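Local coordinates for protein potential RNA-dependent RNA polymerase (Human picobirnavirus, PDB 5I61) that probably catalyses RNA-templated addition of ribonucleotides to a growing RNA chain, in both transcription and replication of the viral genome, at residues Y11-N16 and S144-K149; N353-G358 and C396-R401; Y407-M412 and V454-L459. All coordinates share one frame; numbering follows the deposited sequence.

Contact 1: residues Y11-N16 and S144-K149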
loop_
_atom_site.group_PDB
_atom_site.type_symbol
_atom_site.label_atom_id
_atom_site.label_comp_id
_atom_site.label_asym_id
_atom_site.label_seq_id
_atom_site.Cartn_x
_atom_site.Cartn_y
_atom_site.Cartn_z
ATOM N N TYR B 11 -16.341 9.920 -21.998
ATOM C CA TYR B 11 -15.492 9.507 -20.894
ATOM C C TYR B 11 -14.305 10.435 -20.750
ATOM O O TYR B 11 -13.863 10.722 -19.635
ATOM C CB TYR B 11 -14.997 8.079 -21.115
ATOM C CG TYR B 11 -16.073 7.032 -20.960
ATOM C CD1 TYR B 11 -16.976 6.754 -21.980
ATOM C CD2 TYR B 11 -16.185 6.321 -19.780
ATOM C CE1 TYR B 11 -17.950 5.799 -21.816
ATOM C CE2 TYR B 11 -17.154 5.369 -19.610
ATOM C CZ TYR B 11 -18.028 5.102 -20.618
ATOM O OH TYR B 11 -18.978 4.133 -20.394
ATOM N N PHE B 12 -13.784 10.911 -21.865
ATOM C CA PHE B 12 -12.570 11.688 -21.846
ATOM C C PHE B 12 -12.764 12.927 -22.688
ATOM O O PHE B 12 -13.526 12.935 -23.664
ATOM C CB PHE B 12 -11.361 10.840 -22.302
ATOM C CG PHE B 12 -11.032 9.728 -21.326
ATOM C CD1 PHE B 12 -10.264 9.975 -20.208
ATOM C CD2 PHE B 12 -11.569 8.463 -21.490
ATOM C CE1 PHE B 12 -9.995 8.968 -19.284
ATOM C CE2 PHE B 12 -11.302 7.457 -20.587
ATOM C CZ PHE B 12 -10.520 7.710 -19.476
ATOM N N ASN B 13 -12.116 13.995 -22.241
ATOM C CA ASN B 13 -12.119 15.251 -22.972
ATOM C C ASN B 13 -11.287 15.076 -24.233
ATOM O O ASN B 13 -10.088 14.807 -24.156
ATOM C CB ASN B 13 -11.562 16.356 -22.092
ATOM C CG ASN B 13 -11.721 17.688 -22.723
ATOM O OD1 ASN B 13 -12.793 17.982 -23.286
ATOM N ND2 ASN B 13 -10.658 18.506 -22.693
ATOM N N ILE B 14 -11.917 15.207 -25.396
ATOM C CA ILE B 14 -11.246 14.947 -26.662
ATOM C C ILE B 14 -11.077 16.236 -27.461
ATOM O O ILE B 14 -11.998 17.048 -27.519
ATOM C CB ILE B 14 -12.042 13.878 -27.446
ATOM C CG1 ILE B 14 -11.925 12.542 -26.722
ATOM C CG2 ILE B 14 -11.625 13.810 -28.918
ATOM C CD1 ILE B 14 -10.501 12.131 -26.540
ATOM N N PRO B 15 -9.903 16.454 -28.078
ATOM C CA PRO B 15 -8.621 15.725 -28.151
ATOM C C PRO B 15 -7.852 15.646 -26.842
ATOM O O PRO B 15 -7.935 16.561 -26.015
ATOM C CB PRO B 15 -7.787 16.541 -29.159
ATOM C CG PRO B 15 -8.698 17.540 -29.778
ATOM C CD PRO B 15 -9.917 17.663 -28.928
ATOM N N ASN B 16 -7.072 14.581 -26.677
ATOM C CA ASN B 16 -6.255 14.386 -25.478
ATOM C C ASN B 16 -4.934 13.766 -25.874
ATOM O O ASN B 16 -4.737 12.554 -25.751
ATOM C CB ASN B 16 -6.978 13.522 -24.443
ATOM C CG ASN B 16 -6.586 13.887 -23.019
ATOM O OD1 ASN B 16 -5.408 14.048 -22.738
ATOM N ND2 ASN B 16 -7.577 14.084 -22.139
ATOM N N SER B 144 -10.205 10.390 -15.586
ATOM C CA SER B 144 -11.242 10.812 -16.509
ATOM C C SER B 144 -11.993 11.979 -15.864
ATOM O O SER B 144 -12.209 11.981 -14.648
ATOM C CB SER B 144 -12.170 9.648 -16.859
ATOM O OG SER B 144 -13.157 9.468 -15.881
ATOM N N PRO B 145 -12.376 12.987 -16.672
ATOM C CA PRO B 145 -12.193 12.986 -18.123
ATOM C C PRO B 145 -10.967 13.720 -18.664
ATOM O O PRO B 145 -10.662 13.536 -19.857
ATOM C CB PRO B 145 -13.448 13.697 -18.601
ATOM C CG PRO B 145 -13.600 14.809 -17.549
ATOM C CD PRO B 145 -13.271 14.087 -16.239
ATOM N N TYR B 146 -10.290 14.533 -17.841
ATOM C CA TYR B 146 -9.278 15.439 -18.377
ATOM C C TYR B 146 -7.891 14.822 -18.479
ATOM O O TYR B 146 -7.120 15.230 -19.345
ATOM C CB TYR B 146 -9.200 16.713 -17.533
ATOM C CG TYR B 146 -10.529 17.395 -17.473
ATOM C CD1 TYR B 146 -11.123 17.887 -18.623
ATOM C CD2 TYR B 146 -11.209 17.535 -16.279
ATOM C CE1 TYR B 146 -12.370 18.493 -18.587
ATOM C CE2 TYR B 146 -12.445 18.159 -16.236
ATOM C CZ TYR B 146 -13.023 18.634 -17.393
ATOM O OH TYR B 146 -14.265 19.241 -17.352
ATOM N N PHE B 147 -7.548 13.867 -17.620
ATOM C CA PHE B 147 -6.214 13.262 -17.602
ATOM C C PHE B 147 -5.127 14.336 -17.558
ATOM O O PHE B 147 -4.215 14.364 -18.383
ATOM C CB PHE B 147 -6.009 12.335 -18.802
ATOM C CG PHE B 147 -5.034 11.218 -18.537
ATOM C CD1 PHE B 147 -5.348 10.212 -17.619
ATOM C CD2 PHE B 147 -3.795 11.171 -19.189
ATOM C CE1 PHE B 147 -4.444 9.178 -17.351
ATOM C CE2 PHE B 147 -2.892 10.134 -18.932
ATOM C CZ PHE B 147 -3.216 9.135 -18.013
ATOM N N SER B 148 -5.256 15.232 -16.575
ATOM C CA SER B 148 -4.392 16.389 -16.356
ATOM C C SER B 148 -3.958 16.438 -14.894
ATOM O O SER B 148 -4.286 15.560 -14.090
ATOM C CB SER B 148 -5.113 17.695 -16.715
ATOM O OG SER B 148 -5.676 17.593 -18.000
ATOM N N LYS B 149 -3.215 17.485 -14.539
ATOM C CA LYS B 149 -2.947 17.727 -13.129
ATOM C C LYS B 149 -4.236 18.124 -12.434
ATOM O O LYS B 149 -5.055 18.849 -12.992
ATOM C CB LYS B 149 -1.895 18.815 -12.946
ATOM C CG LYS B 149 -0.507 18.407 -13.406
ATOM C CD LYS B 149 0.579 19.190 -12.673
ATOM C CE LYS B 149 1.871 19.236 -13.497
ATOM N NZ LYS B 149 2.429 17.866 -13.767
#

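Contact 2: residues N353-G358 and C396-R401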
loop_
_atom_site.group_PDB
_atom_site.type_symbol
_atom_site.label_atom_id
_atom_site.label_comp_id
_atom_site.label_asym_id
_atom_site.label_seq_id
_atom_site.Cartn_x
_atom_site.Cartn_y
_atom_site.Cartn_z
ATOM N N ASN B 353 -4.406 -6.520 20.678
ATOM C CA ASN B 353 -3.146 -5.999 20.161
ATOM C C ASN B 353 -2.721 -6.664 18.859
ATOM O O ASN B 353 -1.703 -6.283 18.292
ATOM C CB ASN B 353 -2.061 -6.128 21.223
ATOM C CG ASN B 353 -2.509 -5.554 22.554
ATOM O OD1 ASN B 353 -2.698 -4.348 22.697
ATOM N ND2 ASN B 353 -2.694 -6.423 23.526
ATOM N N SER B 354 -3.480 -7.634 18.377
ATOM C CA SER B 354 -3.430 -8.031 16.979
ATOM C C SER B 354 -3.592 -6.822 16.049
ATOM O O SER B 354 -4.237 -5.820 16.390
ATOM C CB SER B 354 -4.543 -9.055 16.711
ATOM O OG SER B 354 -4.455 -10.129 17.640
ATOM N N GLN B 355 -3.013 -6.921 14.847
ATOM C CA GLN B 355 -2.955 -5.790 13.913
ATOM C C GLN B 355 -3.305 -6.253 12.504
ATOM O O GLN B 355 -3.028 -7.399 12.127
ATOM C CB GLN B 355 -1.542 -5.122 13.875
ATOM C CG GLN B 355 -1.183 -4.381 15.147
ATOM C CD GLN B 355 0.106 -3.545 15.028
ATOM O OE1 GLN B 355 0.087 -2.429 14.467
ATOM N NE2 GLN B 355 1.219 -4.067 15.589
ATOM N N CYS B 356 -3.871 -5.345 11.712
ATOM C CA CYS B 356 -3.999 -5.629 10.296
ATOM C C CYS B 356 -4.033 -4.332 9.504
ATOM O O CYS B 356 -4.356 -3.261 10.032
ATOM C CB CYS B 356 -5.245 -6.467 9.999
ATOM S SG CYS B 356 -6.830 -5.710 10.529
ATOM N N LEU B 357 -3.679 -4.447 8.227
ATOM C CA LEU B 357 -3.618 -3.315 7.311
ATOM C C LEU B 357 -3.738 -3.887 5.907
ATOM O O LEU B 357 -2.870 -4.659 5.483
ATOM C CB LEU B 357 -2.309 -2.537 7.481
ATOM C CG LEU B 357 -2.138 -1.097 6.939
ATOM C CD1 LEU B 357 -2.166 -1.008 5.440
ATOM C CD2 LEU B 357 -3.119 -0.101 7.532
ATOM N N GLY B 358 -4.796 -3.503 5.197
ATOM C CA GLY B 358 -5.122 -4.109 3.915
ATOM C C GLY B 358 -4.959 -5.618 3.917
ATOM O O GLY B 358 -5.652 -6.324 4.658
ATOM N N CYS B 396 7.478 -12.614 14.567
ATOM C CA CYS B 396 6.446 -12.424 13.554
ATOM C C CYS B 396 6.989 -11.490 12.494
ATOM O O CYS B 396 8.004 -10.828 12.691
ATOM C CB CYS B 396 5.168 -11.833 14.173
ATOM S SG CYS B 396 5.352 -10.202 14.950
ATOM N N THR B 397 6.284 -11.412 11.377
ATOM C CA THR B 397 6.564 -10.412 10.359
ATOM C C THR B 397 5.280 -9.671 10.028
ATOM O O THR B 397 4.184 -10.234 10.076
ATOM C CB THR B 397 7.144 -11.031 9.094
ATOM O OG1 THR B 397 6.198 -11.967 8.597
ATOM C CG2 THR B 397 8.409 -11.813 9.442
ATOM N N TYR B 398 5.424 -8.392 9.713
ATOM C CA TYR B 398 4.256 -7.571 9.455
ATOM C C TYR B 398 4.726 -6.280 8.801
ATOM O O TYR B 398 5.669 -5.645 9.288
ATOM C CB TYR B 398 3.500 -7.320 10.761
ATOM C CG TYR B 398 2.321 -6.365 10.670
ATOM C CD1 TYR B 398 1.184 -6.681 9.923
ATOM C CD2 TYR B 398 2.321 -5.174 11.401
ATOM C CE1 TYR B 398 0.092 -5.823 9.884
ATOM C CE2 TYR B 398 1.245 -4.320 11.377
ATOM C CZ TYR B 398 0.128 -4.644 10.612
ATOM O OH TYR B 398 -0.937 -3.780 10.581
ATOM N N LEU B 399 4.090 -5.914 7.688
ATOM C CA LEU B 399 4.485 -4.761 6.885
ATOM C C LEU B 399 5.953 -4.875 6.464
ATOM O O LEU B 399 6.721 -3.915 6.514
ATOM C CB LEU B 399 4.186 -3.456 7.623
ATOM C CG LEU B 399 2.705 -3.338 8.029
ATOM C CD1 LEU B 399 2.383 -1.994 8.671
ATOM C CD2 LEU B 399 1.757 -3.635 6.882
ATOM N N ARG B 400 6.335 -6.090 6.057
ATOM C CA ARG B 400 7.697 -6.458 5.667
ATOM C C ARG B 400 8.752 -6.126 6.727
ATOM O O ARG B 400 9.929 -5.864 6.419
ATOM C CB ARG B 400 8.038 -5.869 4.304
ATOM C CG ARG B 400 7.149 -6.508 3.230
ATOM C CD ARG B 400 7.827 -6.304 1.928
ATOM N NE ARG B 400 7.205 -5.206 1.226
ATOM C CZ ARG B 400 7.769 -4.048 0.967
ATOM N NH1 ARG B 400 8.992 -3.676 1.452
ATOM N NH2 ARG B 400 7.106 -3.138 0.300
ATOM N N ARG B 401 8.379 -6.201 7.998
ATOM C CA ARG B 401 9.365 -6.101 9.058
ATOM C C ARG B 401 9.323 -7.329 9.963
ATOM O O ARG B 401 8.265 -7.917 10.200
ATOM C CB ARG B 401 9.152 -4.837 9.888
ATOM C CG ARG B 401 9.362 -3.530 9.152
ATOM C CD ARG B 401 8.489 -2.507 9.837
ATOM N NE ARG B 401 9.229 -1.652 10.741
ATOM C CZ ARG B 401 8.755 -1.148 11.877
ATOM N NH1 ARG B 401 7.529 -1.443 12.299
ATOM N NH2 ARG B 401 9.539 -0.361 12.615
HETATM O O HOH W 1 -1.609 -1.715 12.338
#

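Contact 3: residues Y407-M412 and V454-L459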
loop_
_atom_site.group_PDB
_atom_site.type_symbol
_atom_site.label_atom_id
_atom_site.label_comp_id
_atom_site.label_asym_id
_atom_site.label_seq_id
_atom_site.Cartn_x
_atom_site.Cartn_y
_atom_site.Cartn_z
ATOM N N TYR B 407 13.718 -9.141 20.971
ATOM C CA TYR B 407 14.505 -8.116 20.287
ATOM C C TYR B 407 13.922 -6.761 20.649
ATOM O O TYR B 407 12.986 -6.283 20.006
ATOM C CB TYR B 407 14.517 -8.330 18.776
ATOM C CG TYR B 407 15.504 -7.407 18.092
ATOM C CD1 TYR B 407 16.863 -7.720 18.059
ATOM C CD2 TYR B 407 15.093 -6.207 17.533
ATOM C CE1 TYR B 407 17.774 -6.880 17.477
ATOM C CE2 TYR B 407 16.011 -5.344 16.962
ATOM C CZ TYR B 407 17.346 -5.697 16.932
ATOM O OH TYR B 407 18.260 -4.874 16.362
ATOM N N ARG B 408 14.468 -6.123 21.677
ATOM C CA ARG B 408 13.846 -4.920 22.208
ATOM C C ARG B 408 14.857 -3.793 22.178
ATOM O O ARG B 408 16.040 -4.014 22.441
ATOM C CB ARG B 408 13.289 -5.155 23.629
ATOM C CG ARG B 408 12.285 -6.367 23.676
ATOM C CD ARG B 408 11.334 -6.378 24.848
ATOM N NE ARG B 408 10.413 -7.503 24.725
ATOM C CZ ARG B 408 9.171 -7.530 25.188
ATOM N NH1 ARG B 408 8.665 -6.481 25.836
ATOM N NH2 ARG B 408 8.431 -8.596 24.973
ATOM N N VAL B 409 14.386 -2.617 21.765
ATOM C CA VAL B 409 15.105 -1.356 21.829
ATOM C C VAL B 409 14.262 -0.429 22.692
ATOM O O VAL B 409 13.096 -0.145 22.357
ATOM C CB VAL B 409 15.349 -0.748 20.432
ATOM C CG1 VAL B 409 15.883 0.644 20.570
ATOM C CG2 VAL B 409 16.322 -1.599 19.614
ATOM N N ASP B 410 14.836 0.014 23.809
ATOM C CA ASP B 410 14.145 0.795 24.828
ATOM C C ASP B 410 12.793 0.193 25.182
ATOM O O ASP B 410 11.777 0.885 25.206
ATOM C CB ASP B 410 13.967 2.238 24.382
ATOM C CG ASP B 410 15.255 2.994 24.380
ATOM O OD1 ASP B 410 16.201 2.526 25.050
ATOM O OD2 ASP B 410 15.327 4.038 23.688
ATOM N N GLY B 411 12.768 -1.108 25.442
ATOM C CA GLY B 411 11.559 -1.739 25.908
ATOM C C GLY B 411 10.587 -2.154 24.826
ATOM O O GLY B 411 9.617 -2.848 25.130
HETATM N N MSE B 412 10.839 -1.805 23.576
HETATM C CA MSE B 412 9.871 -2.046 22.515
HETATM C C MSE B 412 10.346 -3.110 21.505
HETATM O O MSE B 412 11.514 -3.149 21.128
HETATM C CB MSE B 412 9.580 -0.709 21.832
HETATM C CG MSE B 412 9.014 0.313 22.871
HETATM SE SE MSE B 412 7.101 -0.101 23.273
HETATM C CE MSE B 412 7.092 -1.079 24.992
ATOM N N VAL B 454 15.991 0.398 7.867
ATOM C CA VAL B 454 16.699 -0.622 8.645
ATOM C C VAL B 454 17.193 -0.041 9.952
ATOM O O VAL B 454 18.119 -0.590 10.571
ATOM C CB VAL B 454 17.871 -1.274 7.877
ATOM C CG1 VAL B 454 17.362 -1.946 6.606
ATOM C CG2 VAL B 454 18.994 -0.283 7.599
ATOM N N LYS B 455 16.566 1.055 10.399
ATOM C CA LYS B 455 17.079 1.773 11.561
ATOM C C LYS B 455 17.056 0.956 12.854
ATOM O O LYS B 455 17.655 1.398 13.839
ATOM C CB LYS B 455 16.310 3.082 11.758
ATOM C CG LYS B 455 14.879 2.888 12.228
ATOM C CD LYS B 455 14.161 4.222 12.326
ATOM C CE LYS B 455 12.665 4.012 12.525
ATOM N NZ LYS B 455 11.970 5.317 12.812
ATOM N N TYR B 456 16.445 -0.227 12.882
ATOM C CA TYR B 456 16.467 -1.051 14.088
ATOM C C TYR B 456 17.154 -2.383 13.855
ATOM O O TYR B 456 17.070 -3.278 14.707
ATOM C CB TYR B 456 15.049 -1.265 14.622
ATOM C CG TYR B 456 14.430 0.020 15.145
ATOM C CD1 TYR B 456 15.075 0.775 16.118
ATOM C CD2 TYR B 456 13.239 0.516 14.614
ATOM C CE1 TYR B 456 14.534 1.991 16.564
ATOM C CE2 TYR B 456 12.685 1.721 15.054
ATOM C CZ TYR B 456 13.331 2.447 16.030
ATOM O OH TYR B 456 12.780 3.619 16.486
ATOM N N HIS B 457 17.812 -2.541 12.726
ATOM C CA HIS B 457 18.444 -3.807 12.397
ATOM C C HIS B 457 19.690 -3.985 13.268
ATOM O O HIS B 457 20.437 -3.037 13.467
ATOM C CB HIS B 457 18.811 -3.801 10.901
ATOM C CG HIS B 457 19.152 -5.142 10.334
ATOM N ND1 HIS B 457 20.340 -5.787 10.610
ATOM C CD2 HIS B 457 18.481 -5.942 9.467
ATOM C CE1 HIS B 457 20.374 -6.935 9.956
ATOM N NE2 HIS B 457 19.260 -7.054 9.253
ATOM N N PRO B 458 19.950 -5.180 13.792
ATOM C CA PRO B 458 21.145 -5.345 14.640
ATOM C C PRO B 458 22.462 -5.091 13.899
ATOM O O PRO B 458 23.496 -4.841 14.539
ATOM C CB PRO B 458 21.034 -6.797 15.136
ATOM C CG PRO B 458 20.218 -7.497 14.098
ATOM C CD PRO B 458 19.259 -6.461 13.538
ATOM N N LEU B 459 22.469 -5.113 12.573
ATOM C CA LEU B 459 23.689 -4.847 11.812
ATOM C C LEU B 459 23.609 -3.529 11.056
ATOM O O LEU B 459 24.213 -3.383 9.986
ATOM C CB LEU B 459 23.982 -5.986 10.841
ATOM C CG LEU B 459 24.467 -7.313 11.435
ATOM C CD1 LEU B 459 24.883 -8.286 10.334
ATOM C CD2 LEU B 459 25.626 -7.053 12.357
#

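Contact 1: residues Y11-N16 and S144-K149
Phe12, Asn13 and Asn16 meet Ser144, Pro145 and Tyr146 in a buried loop-to-loop contact, where the loop between helix 5-11 and helix 17-28 lies against the loop leading into helix 150-157. It illustrates how two segments without regular structure can be matched through main-chain carbonyls. The carbonyl of Pro145 is central: Asn13 N gives it a nearly straight hydrogen bond (N to O 2.8 Å, 171° at the hydrogen), coming from above the carbonyl plane, while Phe12 CA adds a CA-H...O contact to the same oxygen at 3.3 Å. One residue on, Asn16 ND2 reaches Tyr146 O at 3.1 Å, with that oxygen lying in the plane of the Asn16 amide. Its OD1 caps Leu19 N at the start of helix 17-28. Close packing flanks these bonds. Phe12 CE1 presses on Ser144 CB at 3.3 Å, and Tyr11 O makes a 3.2 Å carbonyl-to-carbon contact with Pro145 CB. Asn13 CB, placed by the backbone, lies 3.8 Å from Tyr146 CD1, and a chi1 of -172° swings the amide alongside the ring, CG and ND2 also near CD1, with amide and ring planes 72° apart. Pro145, whose peptide bond with Ser144 is cis, lays CG over the centre of one face of the Tyr146 ring. Two carbonyl oxygens thus receive amide donors, and the two-ended use of Asn16 couples the loop junction to the first turn of a helix.

Contact 2: residues N353-G358 and C396-R401
Tyr398 OH shares a water with Gln355 OE1, each oxygen lying 2.8 Å from it, the polar core of a contact otherwise made by packing. The water sits at the edge of the tyrosine ring, in its plane, and donates to the glutamine. The same hydroxyl end is pressed against the strand backbone, with OH 3.3 Å from Cys356 C. Gln355 CB and Leu357 CB, which flank Cys356 in the chain and both face the tyrosine, each lie 3.6 Å from OH, so the tyrosine ends between them. With CG anti to the backbone N (chi1 174°), the ring runs across to strand 355-357 and crosses Gln355 at about a right angle. Leu399 CG lies over one face of the ring, and Leu399 CD2 extends the apolar layer to Leu357 CB at 4.3 Å. Gly358 opens the Gly-Asp-Asp sequence of polymerase motif C, and its last aspartate, Asp360, accepts a hydrogen bond from Leu399 N. Strands 355-357 and 396-398 belong to different sheets, their axes 9.7 Å apart and 32° from parallel. Helix 237-250 takes the glutamine's NE2 through Val240 O; helix 232-235 packs on Leu357 and Leu399, and helix 327-344 lies against Cys356.

Contact 3: residues Y407-M412 and V454-L459
Tyr407 supplies the tight half of this contact, driving its hydroxyl into the backbone of the facing loop, whereas Val409 and Tyr456 meet only loosely at the more open side. Tyr407 OH donates to Tyr456 O at 2.6 Å; the carbonyl makes an angle of 149° with the donor, which is tilted 27° from its plane. The accepting oxygen lies at the edge of the tyrosine ring, near its plane. Pro458 flanks the same hydroxyl, its CD 3.4 Å from OH, while Pro458 N, although near, has no hydrogen to give. The Tyr407 ring swings away from the backbone N (chi1 -171°) and is carried over to the facing loop, and Trp62 meets it edge-to-face. Towards solvent the fit relaxes: Val409 CG2 comes no nearer than 4.4 Å to Tyr456 CD1, and Asp410 and Gly411 form an exposed tip. The receiving loop has its own bracing, a type I turn from Val454 to His457 and a bond from Leu459 N to His457 ND1 (3.0 Å) in the plane of the imidazole; NE2 bonds Glu69 OE2, so both ring nitrogens are used. On the other side, the paired backbone bonds between Val409 and Met412 and the type I' turn they enclose are typical of a tight two-residue beta hairpin, here joining strands 401-404 and 416-417.

In the fold
From the N terminus the three contacts follow in series, without nesting or crossing. Contact 1 closes first and spans 127 intervening residues, largely helical where regular, tying the N-terminal helices to the loop before helix 150-157. About 200 residues follow, including the long helix 208-228 and strand 257-261, before contact 2 opens at the motif C strand; with 37 residues between its segments, it joins a four-stranded sheet to a three-stranded one. Contact 3 starts on the hairpin of that second sheet and ends before helix 460-468. Contacts 2 and 3 have centres about 17 Å apart and touch by packing between Arg401 and Tyr456; contact 1 lies across the chain's centre from both.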